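PDB 4BPZ: endo-1,3-beta-glucanase, family GH16 from Zobellia galactanivorans, which probably hydrolyses internal beta-1,3-glucosidic bonds of algal laminarin, this chain being its calcium-binding family 16 glycoside hydrolase domain. Local coordinates for residues W42-L47 and G231-G236; S54-V59 and D81-R86; I66-E71 and L226-G231; K103-K108 and D245-D250. The protein carries 1 engineered substitution. One frame throughout, in Å; residues are numbered along the deposited sequence. Where two conformers were deposited one is given.

Contact 1 of 4, residues W42-L47 and G231-G236; sequences WHNNEL and GGTLGG. With BGC (beta-D-glucopyranose), chain C; GLC (alpha-D-glucopyranose), chain B; BGC (beta-D-glucopyranose), chain D.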
# COMPACT_ATOMS: atom_id res chain seq x y z
N TRP A 42 -3.71 -11.92 8.99
CA TRP A 42 -4.00 -10.57 8.47
C TRP A 42 -5.48 -10.47 8.23
O TRP A 42 -6.25 -11.40 8.53
CB TRP A 42 -3.08 -10.29 7.27
CG TRP A 42 -1.68 -10.05 7.80
CD1 TRP A 42 -0.72 -10.97 8.10
CD2 TRP A 42 -1.19 -8.77 8.24
NE1 TRP A 42 0.36 -10.32 8.75
CE2 TRP A 42 0.07 -9.00 8.84
CE3 TRP A 42 -1.72 -7.49 8.22
CZ2 TRP A 42 0.82 -7.95 9.43
CZ3 TRP A 42 -0.94 -6.44 8.80
CH2 TRP A 42 0.29 -6.67 9.38
N HIS A 43 -5.91 -9.31 7.75
CA HIS A 43 -7.31 -9.02 7.49
C HIS A 43 -7.74 -9.57 6.15
O HIS A 43 -6.96 -10.15 5.40
CB HIS A 43 -7.54 -7.54 7.61
CG HIS A 43 -7.11 -7.00 8.95
ND1 HIS A 43 -7.72 -7.39 10.12
CD2 HIS A 43 -6.10 -6.12 9.26
CE1 HIS A 43 -7.13 -6.70 11.15
NE2 HIS A 43 -6.16 -5.90 10.60
N ASN A 44 -9.03 -9.34 5.81
CA ASN A 44 -9.53 -9.65 4.50
C ASN A 44 -9.42 -11.12 4.12
O ASN A 44 -9.33 -11.44 2.90
CB ASN A 44 -8.88 -8.75 3.41
CG ASN A 44 -8.90 -7.31 3.78
OD1 ASN A 44 -9.97 -6.77 4.08
ND2 ASN A 44 -7.75 -6.66 3.79
N ASN A 45 -9.30 -12.05 5.08
CA ASN A 45 -9.13 -13.45 4.78
C ASN A 45 -7.86 -13.74 3.97
O ASN A 45 -7.74 -14.79 3.33
CB ASN A 45 -10.38 -14.05 4.08
CG ASN A 45 -11.59 -13.84 4.91
OD1 ASN A 45 -11.58 -14.25 6.08
ND2 ASN A 45 -12.57 -13.20 4.38
N GLU A 46 -6.83 -12.85 4.10
CA GLU A 46 -5.58 -13.03 3.35
C GLU A 46 -4.84 -14.24 3.88
O GLU A 46 -4.92 -14.61 5.06
CB GLU A 46 -4.73 -11.78 3.56
CG GLU A 46 -5.32 -10.59 2.82
CD GLU A 46 -4.78 -9.27 3.34
OE1 GLU A 46 -3.68 -9.26 3.98
OE2 GLU A 46 -5.45 -8.23 3.07
N LEU A 47 -3.99 -14.82 3.01
CA LEU A 47 -3.37 -16.11 3.30
C LEU A 47 -1.93 -16.05 3.63
O LEU A 47 -1.32 -17.06 3.89
CB LEU A 47 -3.60 -17.05 2.08
CG LEU A 47 -5.11 -17.35 1.85
CD1 LEU A 47 -5.27 -18.30 0.67
CD2 LEU A 47 -5.73 -18.02 3.06
N GLY A 231 -4.23 -14.06 -1.92
CA GLY A 231 -5.60 -14.52 -1.67
C GLY A 231 -6.41 -13.46 -0.97
O GLY A 231 -6.23 -12.25 -1.12
N GLY A 232 -7.37 -13.96 -0.17
CA GLY A 232 -8.29 -13.05 0.49
C GLY A 232 -9.26 -12.35 -0.44
O GLY A 232 -9.42 -12.74 -1.63
N THR A 233 -9.89 -11.30 0.04
CA THR A 233 -11.00 -10.60 -0.68
C THR A 233 -10.69 -10.34 -2.10
O THR A 233 -11.43 -10.68 -3.03
CB THR A 233 -11.40 -9.31 0.06
OG1 THR A 233 -11.60 -9.64 1.44
CG2 THR A 233 -12.72 -8.73 -0.50
N LEU A 234 -9.61 -9.60 -2.31
CA LEU A 234 -9.21 -9.19 -3.64
C LEU A 234 -8.12 -10.04 -4.25
O LEU A 234 -7.98 -9.96 -5.48
CB LEU A 234 -8.85 -7.74 -3.71
CG LEU A 234 -9.97 -6.71 -3.50
CD1 LEU A 234 -9.48 -5.27 -3.84
CD2 LEU A 234 -11.30 -7.04 -4.15
N GLY A 235 -7.38 -10.85 -3.52
CA GLY A 235 -6.48 -11.75 -4.15
C GLY A 235 -7.20 -12.90 -4.85
O GLY A 235 -6.80 -13.33 -5.95
N GLY A 236 -8.24 -13.43 -4.21
CA GLY A 236 -8.97 -14.54 -4.83
C GLY A 236 -8.21 -15.83 -4.79
O GLY A 236 -7.28 -16.06 -3.99
C2 BGC C . -9.27 -4.25 6.06
C3 BGC C . -9.63 -3.80 7.44
C4 BGC C . -8.34 -3.35 8.22
C5 BGC C . -7.58 -2.28 7.40
C6 BGC C . -6.23 -1.90 7.98
C1 BGC C . -8.44 -3.14 5.37
O2 BGC C . -10.44 -4.52 5.35
O3 BGC C . -10.19 -4.93 8.11
O4 BGC C . -8.63 -2.69 9.45
O5 BGC C . -7.27 -2.88 6.11
O6 BGC C . -5.30 -2.96 8.03
C1 GLC B . -7.69 -1.15 1.26
C2 GLC B . -8.44 -2.07 2.27
C3 GLC B . -7.36 -2.70 3.17
C4 GLC B . -6.35 -3.40 2.37
C5 GLC B . -5.67 -2.31 1.59
C6 GLC B . -4.56 -2.80 0.69
O1 GLC B . -7.28 0.08 1.82
O2 GLC B . -9.35 -1.26 2.97
O3 GLC B . -8.03 -3.66 4.11
O4 GLC B . -5.43 -4.10 3.24
O5 GLC B . -6.65 -1.71 0.71
O6 GLC B . -5.03 -3.74 -0.27
C2 BGC D . -8.59 -2.70 11.85
C3 BGC D . -8.80 -3.60 13.03
C4 BGC D . -10.23 -4.17 13.04
C5 BGC D . -10.48 -4.82 11.66
C6 BGC D . -11.87 -5.42 11.61
C1 BGC D . -8.87 -3.48 10.58
O2 BGC D . -7.25 -2.22 11.85
O3 BGC D . -8.68 -2.86 14.22
O4 BGC D . -10.32 -5.15 14.04
O5 BGC D . -10.23 -3.88 10.60
O6 BGC D . -11.99 -6.11 10.36
O HOH W 1 -12.47 -7.50 3.03
O HOH W 2 -12.82 -12.21 1.94

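Contact 2 of 4, residues S54-V59 and D81-R86; sequences SENSFV and DYTSAR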
# COMPACT_ATOMS: atom_id res chain seq x y z
N SER A 54 15.06 -11.25 3.50
CA SER A 54 15.41 -11.06 2.06
C SER A 54 14.64 -11.92 1.11
O SER A 54 14.50 -11.54 -0.05
CB SER A 54 16.89 -11.29 1.73
OG SER A 54 17.63 -10.23 2.27
N GLU A 55 14.00 -13.00 1.61
CA GLU A 55 13.08 -13.73 0.72
C GLU A 55 12.02 -12.78 0.19
O GLU A 55 11.59 -12.95 -0.98
CB GLU A 55 12.36 -14.79 1.53
CG GLU A 55 13.06 -16.14 1.62
CD GLU A 55 14.18 -16.21 2.63
OE1 GLU A 55 14.52 -15.22 3.29
OE2 GLU A 55 14.76 -17.34 2.76
N ASN A 56 11.50 -11.88 1.02
CA ASN A 56 10.33 -11.11 0.64
C ASN A 56 10.51 -9.70 0.29
O ASN A 56 9.58 -9.08 -0.22
CB ASN A 56 9.24 -11.27 1.74
CG ASN A 56 8.92 -12.70 2.09
OD1 ASN A 56 9.16 -13.17 3.21
ND2 ASN A 56 8.39 -13.48 1.11
N SER A 57 11.72 -9.12 0.48
CA SER A 57 11.96 -7.79 0.01
C SER A 57 13.42 -7.59 -0.08
O SER A 57 14.22 -8.09 0.74
CB SER A 57 11.29 -6.71 0.85
OG SER A 57 11.80 -6.76 2.18
N PHE A 58 13.82 -6.78 -1.07
CA PHE A 58 15.27 -6.55 -1.31
C PHE A 58 15.38 -5.41 -2.31
O PHE A 58 14.44 -5.18 -3.15
CB PHE A 58 16.00 -7.84 -1.83
CG PHE A 58 15.34 -8.44 -3.03
CD1 PHE A 58 14.21 -9.24 -2.93
CD2 PHE A 58 15.86 -8.24 -4.32
CE1 PHE A 58 13.62 -9.83 -4.04
CE2 PHE A 58 15.32 -8.90 -5.42
CZ PHE A 58 14.16 -9.67 -5.28
N VAL A 59 16.53 -4.75 -2.30
CA VAL A 59 16.75 -3.64 -3.19
C VAL A 59 17.99 -3.99 -4.01
O VAL A 59 19.04 -4.42 -3.48
CB VAL A 59 17.01 -2.33 -2.43
CG1 VAL A 59 17.18 -1.12 -3.34
CG2 VAL A 59 15.81 -2.06 -1.47
N ASP A 81 0.66 -20.43 4.41
CA ASP A 81 1.21 -21.12 3.23
C ASP A 81 1.93 -20.18 2.27
O ASP A 81 2.46 -20.63 1.25
CB ASP A 81 0.05 -21.77 2.45
CG ASP A 81 -0.58 -22.91 3.20
OD1 ASP A 81 0.09 -23.47 4.11
OD2 ASP A 81 -1.74 -23.24 2.87
N TYR A 82 1.96 -18.86 2.55
CA TYR A 82 2.60 -17.87 1.72
C TYR A 82 3.33 -16.90 2.60
O TYR A 82 2.86 -16.60 3.72
CB TYR A 82 1.60 -17.08 0.83
CG TYR A 82 0.76 -17.99 -0.03
CD1 TYR A 82 -0.45 -18.53 0.48
CD2 TYR A 82 1.18 -18.40 -1.28
CE1 TYR A 82 -1.18 -19.47 -0.25
CE2 TYR A 82 0.44 -19.33 -2.06
CZ TYR A 82 -0.73 -19.83 -1.53
OH TYR A 82 -1.41 -20.75 -2.28
N THR A 83 4.37 -16.31 2.08
CA THR A 83 5.07 -15.17 2.74
C THR A 83 5.17 -14.02 1.78
O THR A 83 5.17 -14.19 0.53
CB THR A 83 6.52 -15.63 3.18
OG1 THR A 83 7.23 -15.99 2.03
CG2 THR A 83 6.48 -16.70 4.20
N SER A 84 5.26 -12.81 2.32
CA SER A 84 5.38 -11.59 1.54
C SER A 84 5.99 -10.52 2.47
O SER A 84 6.48 -10.85 3.55
CB SER A 84 4.03 -11.22 0.97
OG SER A 84 4.13 -10.15 0.09
N ALA A 85 5.94 -9.27 2.03
CA ALA A 85 6.37 -8.15 2.88
C ALA A 85 5.33 -7.06 2.82
O ALA A 85 4.61 -6.88 1.83
CB ALA A 85 7.72 -7.62 2.46
N ARG A 86 5.28 -6.32 3.94
CA ARG A 86 4.37 -5.17 4.14
C ARG A 86 5.24 -4.04 4.78
O ARG A 86 5.57 -4.15 5.97
CB ARG A 86 3.17 -5.56 5.03
CG ARG A 86 2.23 -4.43 5.34
CD ARG A 86 0.96 -5.02 5.90
NE ARG A 86 0.05 -3.97 6.46
CZ ARG A 86 -1.27 -4.00 6.36
NH1 ARG A 86 -1.90 -4.81 5.54
NH2 ARG A 86 -1.98 -3.10 7.08

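Contact 3 of 4, residues I66-E71 and L226-G231; sequences IRAIKE and LNIAMG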
# COMPACT_ATOMS: atom_id res chain seq x y z
N ILE A 66 9.30 -6.33 -3.73
CA ILE A 66 8.57 -7.10 -2.73
C ILE A 66 8.19 -8.41 -3.44
O ILE A 66 7.76 -8.39 -4.61
CB ILE A 66 7.29 -6.36 -2.23
CG1 ILE A 66 7.79 -5.09 -1.51
CG2 ILE A 66 6.49 -7.26 -1.34
CD1 ILE A 66 6.61 -4.11 -1.19
N ARG A 67 8.43 -9.53 -2.76
CA ARG A 67 8.26 -10.87 -3.40
C ARG A 67 7.40 -11.69 -2.52
O ARG A 67 7.70 -11.93 -1.33
CB ARG A 67 9.65 -11.45 -3.61
CG ARG A 67 9.60 -12.90 -4.18
CD ARG A 67 10.90 -13.37 -4.74
NE ARG A 67 11.98 -13.25 -3.74
CZ ARG A 67 13.28 -13.11 -4.02
NH1 ARG A 67 13.70 -13.15 -5.30
NH2 ARG A 67 14.13 -12.91 -3.02
N ALA A 68 6.28 -12.18 -3.10
CA ALA A 68 5.39 -13.13 -2.44
C ALA A 68 5.79 -14.54 -2.87
O ALA A 68 6.09 -14.76 -4.06
CB ALA A 68 3.98 -12.86 -2.85
N ILE A 69 5.74 -15.49 -1.96
CA ILE A 69 6.27 -16.86 -2.19
C ILE A 69 5.33 -17.84 -1.57
O ILE A 69 4.84 -17.67 -0.46
CB ILE A 69 7.64 -17.05 -1.56
CG1 ILE A 69 8.64 -15.96 -1.92
CG2 ILE A 69 8.21 -18.41 -1.92
CD1 ILE A 69 9.95 -16.02 -1.19
N LYS A 70 5.05 -18.95 -2.30
CA LYS A 70 4.37 -20.10 -1.67
C LYS A 70 5.42 -20.81 -0.83
O LYS A 70 6.41 -21.40 -1.36
CB LYS A 70 3.80 -21.03 -2.75
CG LYS A 70 3.00 -22.19 -2.13
CD LYS A 70 2.28 -22.96 -3.19
CE LYS A 70 1.34 -23.97 -2.54
NZ LYS A 70 0.59 -24.67 -3.63
N GLU A 71 5.23 -20.79 0.48
CA GLU A 71 6.26 -21.19 1.45
C GLU A 71 5.53 -21.35 2.76
O GLU A 71 4.85 -20.41 3.23
CB GLU A 71 7.31 -19.98 1.59
CG GLU A 71 8.26 -20.20 2.70
CD GLU A 71 9.20 -19.06 2.97
OE1 GLU A 71 9.14 -17.98 2.32
OE2 GLU A 71 10.09 -19.27 3.85
N LEU A 226 3.22 -0.36 1.43
CA LEU A 226 3.51 -1.09 0.18
C LEU A 226 3.49 -2.55 0.53
O LEU A 226 4.17 -2.97 1.48
CB LEU A 226 4.95 -0.77 -0.29
CG LEU A 226 5.18 0.70 -0.60
CD1 LEU A 226 6.72 0.89 -0.79
CD2 LEU A 226 4.40 1.19 -1.79
N ASN A 227 2.75 -3.37 -0.22
CA ASN A 227 2.65 -4.78 0.16
C ASN A 227 2.19 -5.63 -1.03
O ASN A 227 1.63 -5.08 -1.99
CB ASN A 227 1.71 -5.00 1.35
CG ASN A 227 0.28 -4.68 1.03
OD1 ASN A 227 -0.07 -3.50 0.94
ND2 ASN A 227 -0.53 -5.68 0.73
N ILE A 228 2.36 -6.94 -0.93
CA ILE A 228 1.58 -7.91 -1.76
C ILE A 228 0.84 -8.82 -0.82
O ILE A 228 1.50 -9.61 -0.13
CB ILE A 228 2.43 -8.76 -2.73
CG1 ILE A 228 3.42 -7.97 -3.58
CG2 ILE A 228 1.45 -9.57 -3.60
CD1 ILE A 228 4.37 -8.90 -4.33
N ALA A 229 -0.48 -8.77 -0.78
CA ALA A 229 -1.25 -9.80 -0.08
C ALA A 229 -1.45 -10.97 -1.04
O ALA A 229 -1.45 -10.81 -2.26
CB ALA A 229 -2.57 -9.21 0.38
N MET A 230 -1.68 -12.13 -0.48
CA MET A 230 -2.02 -13.37 -1.27
C MET A 230 -3.41 -13.82 -0.90
O MET A 230 -3.75 -13.97 0.27
CB MET A 230 -1.04 -14.45 -0.98
CG MET A 230 0.36 -14.19 -1.53
SD MET A 230 0.45 -13.92 -3.35
CE MET A 230 -0.25 -15.47 -3.97
N GLY A 231 -4.23 -14.06 -1.92
CA GLY A 231 -5.60 -14.52 -1.67
C GLY A 231 -6.41 -13.46 -0.97
O GLY A 231 -6.23 -12.25 -1.12

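Contact 4 of 4, residues K103-K108 and D245-D250; sequences KLPSKK and DIFEID. With CA (calcium ion), chain E.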
# COMPACT_ATOMS: atom_id res chain seq x y z
N LYS A 103 6.19 -1.72 -11.44
CA LYS A 103 5.71 -2.85 -12.21
C LYS A 103 5.00 -3.77 -11.25
O LYS A 103 5.52 -4.06 -10.16
CB LYS A 103 6.84 -3.61 -12.90
CG LYS A 103 7.37 -2.89 -14.14
CD LYS A 103 8.55 -3.68 -14.75
CE LYS A 103 9.17 -2.91 -15.83
NZ LYS A 103 10.23 -3.79 -16.49
N LEU A 104 3.80 -4.23 -11.62
CA LEU A 104 2.93 -5.00 -10.73
C LEU A 104 3.12 -6.51 -10.91
O LEU A 104 3.49 -6.95 -12.03
CB LEU A 104 1.44 -4.60 -10.91
CG LEU A 104 1.19 -3.11 -10.80
CD1 LEU A 104 -0.30 -2.86 -10.89
CD2 LEU A 104 1.76 -2.48 -9.57
N PRO A 105 2.77 -7.33 -9.94
CA PRO A 105 2.81 -8.79 -10.16
C PRO A 105 1.84 -9.18 -11.27
O PRO A 105 0.72 -8.66 -11.37
CB PRO A 105 2.37 -9.35 -8.78
CG PRO A 105 2.50 -8.21 -7.83
CD PRO A 105 2.48 -6.93 -8.56
N SER A 106 2.23 -10.17 -12.06
CA SER A 106 1.33 -10.68 -13.12
C SER A 106 0.49 -11.85 -12.71
O SER A 106 -0.47 -12.15 -13.44
CB SER A 106 2.21 -11.15 -14.35
OG SER A 106 3.04 -12.21 -13.97
N LYS A 107 0.84 -12.57 -11.65
CA LYS A 107 0.25 -13.86 -11.41
C LYS A 107 -1.07 -13.77 -10.71
O LYS A 107 -1.35 -12.93 -9.84
CB LYS A 107 1.19 -14.78 -10.63
CG LYS A 107 2.41 -15.17 -11.50
CD LYS A 107 3.39 -16.07 -10.78
CE LYS A 107 4.57 -16.44 -11.70
NZ LYS A 107 5.52 -17.32 -10.98
N LYS A 108 -1.93 -14.75 -11.02
CA LYS A 108 -3.20 -14.88 -10.37
C LYS A 108 -3.04 -15.11 -8.87
O LYS A 108 -2.14 -15.85 -8.49
CB LYS A 108 -4.01 -16.05 -11.02
CG LYS A 108 -5.43 -16.20 -10.53
CD LYS A 108 -6.18 -17.20 -11.45
CE LYS A 108 -7.55 -17.40 -10.80
NZ LYS A 108 -8.58 -18.09 -11.64
N ASP A 245 6.15 -14.27 -6.97
CA ASP A 245 5.99 -13.15 -7.89
C ASP A 245 6.47 -11.89 -7.23
O ASP A 245 6.53 -11.82 -5.97
CB ASP A 245 4.54 -12.97 -8.34
CG ASP A 245 4.40 -12.36 -9.70
OD1 ASP A 245 5.42 -12.12 -10.39
OD2 ASP A 245 3.25 -12.11 -10.11
N ILE A 246 6.78 -10.89 -8.03
CA ILE A 246 7.38 -9.64 -7.60
C ILE A 246 6.54 -8.42 -7.94
O ILE A 246 5.97 -8.32 -8.99
CB ILE A 246 8.82 -9.51 -8.19
CG1 ILE A 246 9.80 -10.40 -7.42
CG2 ILE A 246 9.33 -8.07 -8.24
CD1 ILE A 246 11.17 -10.61 -8.10
N PHE A 247 6.57 -7.46 -7.01
CA PHE A 247 6.10 -6.07 -7.17
C PHE A 247 7.35 -5.20 -7.16
O PHE A 247 8.07 -5.23 -6.15
CB PHE A 247 5.21 -5.80 -5.96
CG PHE A 247 4.52 -4.46 -5.85
CD1 PHE A 247 4.47 -3.54 -6.87
CD2 PHE A 247 3.91 -4.15 -4.64
CE1 PHE A 247 3.82 -2.32 -6.68
CE2 PHE A 247 3.27 -2.96 -4.45
CZ PHE A 247 3.20 -2.07 -5.48
N GLU A 248 7.68 -4.58 -8.26
CA GLU A 248 8.94 -3.89 -8.43
C GLU A 248 8.69 -2.39 -8.46
O GLU A 248 7.93 -1.88 -9.28
CB GLU A 248 9.60 -4.33 -9.73
CG GLU A 248 10.96 -3.74 -9.85
CD GLU A 248 11.73 -4.14 -11.10
OE1 GLU A 248 11.10 -4.61 -12.05
OE2 GLU A 248 12.95 -3.96 -11.12
N ILE A 249 9.36 -1.68 -7.55
CA ILE A 249 9.14 -0.24 -7.37
C ILE A 249 10.44 0.50 -7.65
O ILE A 249 11.47 0.32 -6.99
CB ILE A 249 8.62 0.01 -5.91
CG1 ILE A 249 7.26 -0.62 -5.79
CG2 ILE A 249 8.60 1.50 -5.65
CD1 ILE A 249 6.83 -0.75 -4.42
N ASP A 250 10.43 1.34 -8.67
CA ASP A 250 11.61 2.14 -9.05
C ASP A 250 11.87 3.26 -8.06
O ASP A 250 13.01 3.53 -7.68
CB ASP A 250 11.37 2.66 -10.48
CG ASP A 250 12.56 3.40 -11.03
OD1 ASP A 250 13.71 3.17 -10.60
OD2 ASP A 250 12.32 4.25 -11.93
CA CA E . 15.17 3.60 -8.78
O HOH W 3 12.36 -3.99 -14.36
O HOH W 4 6.33 -8.00 -12.03
O HOH W 5 5.20 -11.00 -12.75
O HOH W 6 14.94 5.92 -9.31

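Contact 1 of 4, residues W42-L47 and G231-G236
The amide N of T233 donates to N44 O at 2.9 Å, in the plane of that carbonyl, and so fixes a type I' beta turn, H43 to E46, against the short helix 232-235. The turn lies beside the glycan cleft of this family 16 beta-jelly roll. Asparagine suits N44 and N45 because both central turn residues take the left-handed backbone conformation, which asparagine tolerates well.

N44 directs its side chain at the sugar, with CG anti to its carbonyl carbon, beside the backbone N (chi1 -48°). Its ND2 gives a nearly straight bond (173°) to E46 OE2, which is met on its anti side, the donor 34° out of the carboxylate plane. ND2 also donates to O3 of the alpha-glucose at 3.0 Å, while OD1 accepts O2 of the beta-glucose of chain C at 2.6 Å. With both ends of the amide engaged, its flip is settled, and E46 acts as a second-shell residue that positions it. H43 instead offers a ring face, with C4 of the chain C sugar and C1 of the chain D sugar each 3.6 Å above the ring plane, toward its rim.

The packing between the segments rests on glycines. G232 CA lies 3.1 Å from N44 O, and a side chain on this residue would run into that oxygen; one at G231 would likewise run into L47 CD1, and both glycines have positive phi. Farther out, T233 OG1, in one of two deposited conformers, comes within 3.5 Å of N44 CB, and a water joins this hydroxyl to N44 OD1.

Contact 2 of 4, residues S54-V59 and D81-R86
N56 is the first residue of 54-59 to meet 81-86, and its side chain carries most of the contact. With CG anti to its own carbonyl carbon (chi1 -53°), the amide comes across the T83 side chain at about a right angle. ND2 donates to T83 OG1 at 2.9 Å, the N-H...O angle 158° and the hydroxyl close to the amide plane. The same nitrogen also donates to R67 O, while OD1 accepts from T51 OG1 and R53 NH2, so this buried amide is well satisfied. T83 OG1 is held in turn by E71 OE1. N56 CB rests against the S84 carbonyl, 3.3 Å from S84 O. An alanine here would probably leave T83 OG1 and R67 O without their amide donor and open a gap beside T83. The N56 backbone pairs with that of R67.

S57 follows, its CB 4.0 Å from A85 CB; its hydroxyl is bonded to Y32 OH. The small methyl of A85 also sits 3.6 Å from N56 O, which lets the two chains come close.

F58 then pairs with K65, while T83 and D81 pair with I69 and E71, so the two strands follow one another along one edge of strand 63-75. S84 points its hydroxyl the other way, to I228 O. The chain turns a corner at D81, and strand 82-93 pairs with both 63-75 and 222-230, R86 reaching the glycan pocket, an arrangement of the family 16 beta-jelly roll.

Contact 3 of 4, residues I66-E71 and L226-G231
This is a face-to-face packing of two strands across the hydrophobic core of the beta-sandwich: I66 and A68 of strand 63-75 meet L226, I228 and M230 of strand 222-230. The strand axes run nearly parallel, 14° apart, and approach to 7.2 Å, too far for neighbours within one sheet; side chains bridge the gap, some resting on the opposite backbone.

Alternation sorts the residues. I66 and A68 point inward, while R67 turns outward and binds E55 O through NE. On the other strand L226, I228 and M230 face the core, and N227 and A229 lie on the opposite face. Branched and long apolar side chains suit the inward places because they fill the space between sheets.

I66 uses two branches. Its CD1 reaches across L226 at about a right angle, 3.8 Å from L226 CB, while CG2 lies 3.9 Å from I228 CG1. The I66 and I228 side chains slide past one another in opposite directions, which brings I228 CD1 to 3.4 Å from I66 O, over the backbone itself. A68, with only a methyl, accepts bulk from opposite: M230 is bent at chi2 and chi3 (-57° and -59°), and its SD lies 3.7 Å from A68 CB. I228 CG2 touches the same methyl at 4.2 Å.

Behind this core the outer face of 226-230 lines the cleft. N227 OD1 accepts from W115 NE1, a glycan-pocket residue, and the N227 side chain lies near the bound alpha-glucose. Two stacked sheets, one backing the substrate cleft, are the hallmark of the family 16 beta-jelly roll.

Contact 4 of 4, residues K103-K108 and D245-D250
D245 sets CG anti to its backbone N (chi1 -151°), which turns CG toward loop 105-107. F247 does likewise (chi1 -178°), which carries CG, and the ring beyond it, to the side of L104, CE1 lying 3.6 Å from L104 CD2. D245 OD2 accepts K107 N at 2.9 Å, met nearly along its C-O axis, and packs 3.2 Å from P105 CB. OD1 takes a water that also binds S106 N. An alanine in place of D245 would probably leave K107 N without its acceptor, and the water at S106 N without D245 OD1.

K103 and E248 form an antiparallel hydrogen-bonded pair, K103 N to E248 O at 2.8 Å and E248 N to K103 O at 2.9 Å. Their extended side chains run side by side, yet K103 NZ stays 4.6 Å from E248 OE1, and a water bridges them; E248 OE2 is hydrogen-bonded to T63 OG1. P105 has no amide hydrogen to offer; P105 CD lies 3.9 Å from F247 CB, and another water links L104 O to I246 O.

At the far end D250 binds the calcium ion through O and OD1, with E18, E20 and G62 also at the site. The pairing thus ends in a carboxylate-held loop, while the strand leads on to the metal, whose charge probably draws strongly on D250.

How the contacts relate
Along the chain the segments interleave: 42-47, 54-59, 66-71, 81-86 and 103-108 come first, and their partners from 226 to 250 come late, apart from 81-86. Contacts 2 and 3 lie closest, centres about 6 Å apart, with strand 63-75 common to both neighbourhoods. Its other edge pairs with strand 244-255, which carries contact 4; the centres of contacts 3 and 4 are about 10 Å apart. Contact 1 shares G231 with contact 3, where strand 222-230 runs into helix 232-235, and is about 17 Å from contact 4, centre to centre. The jelly roll therefore has its core packing in the middle, glycan binding at contact 1 and calcium at the end of contact 4.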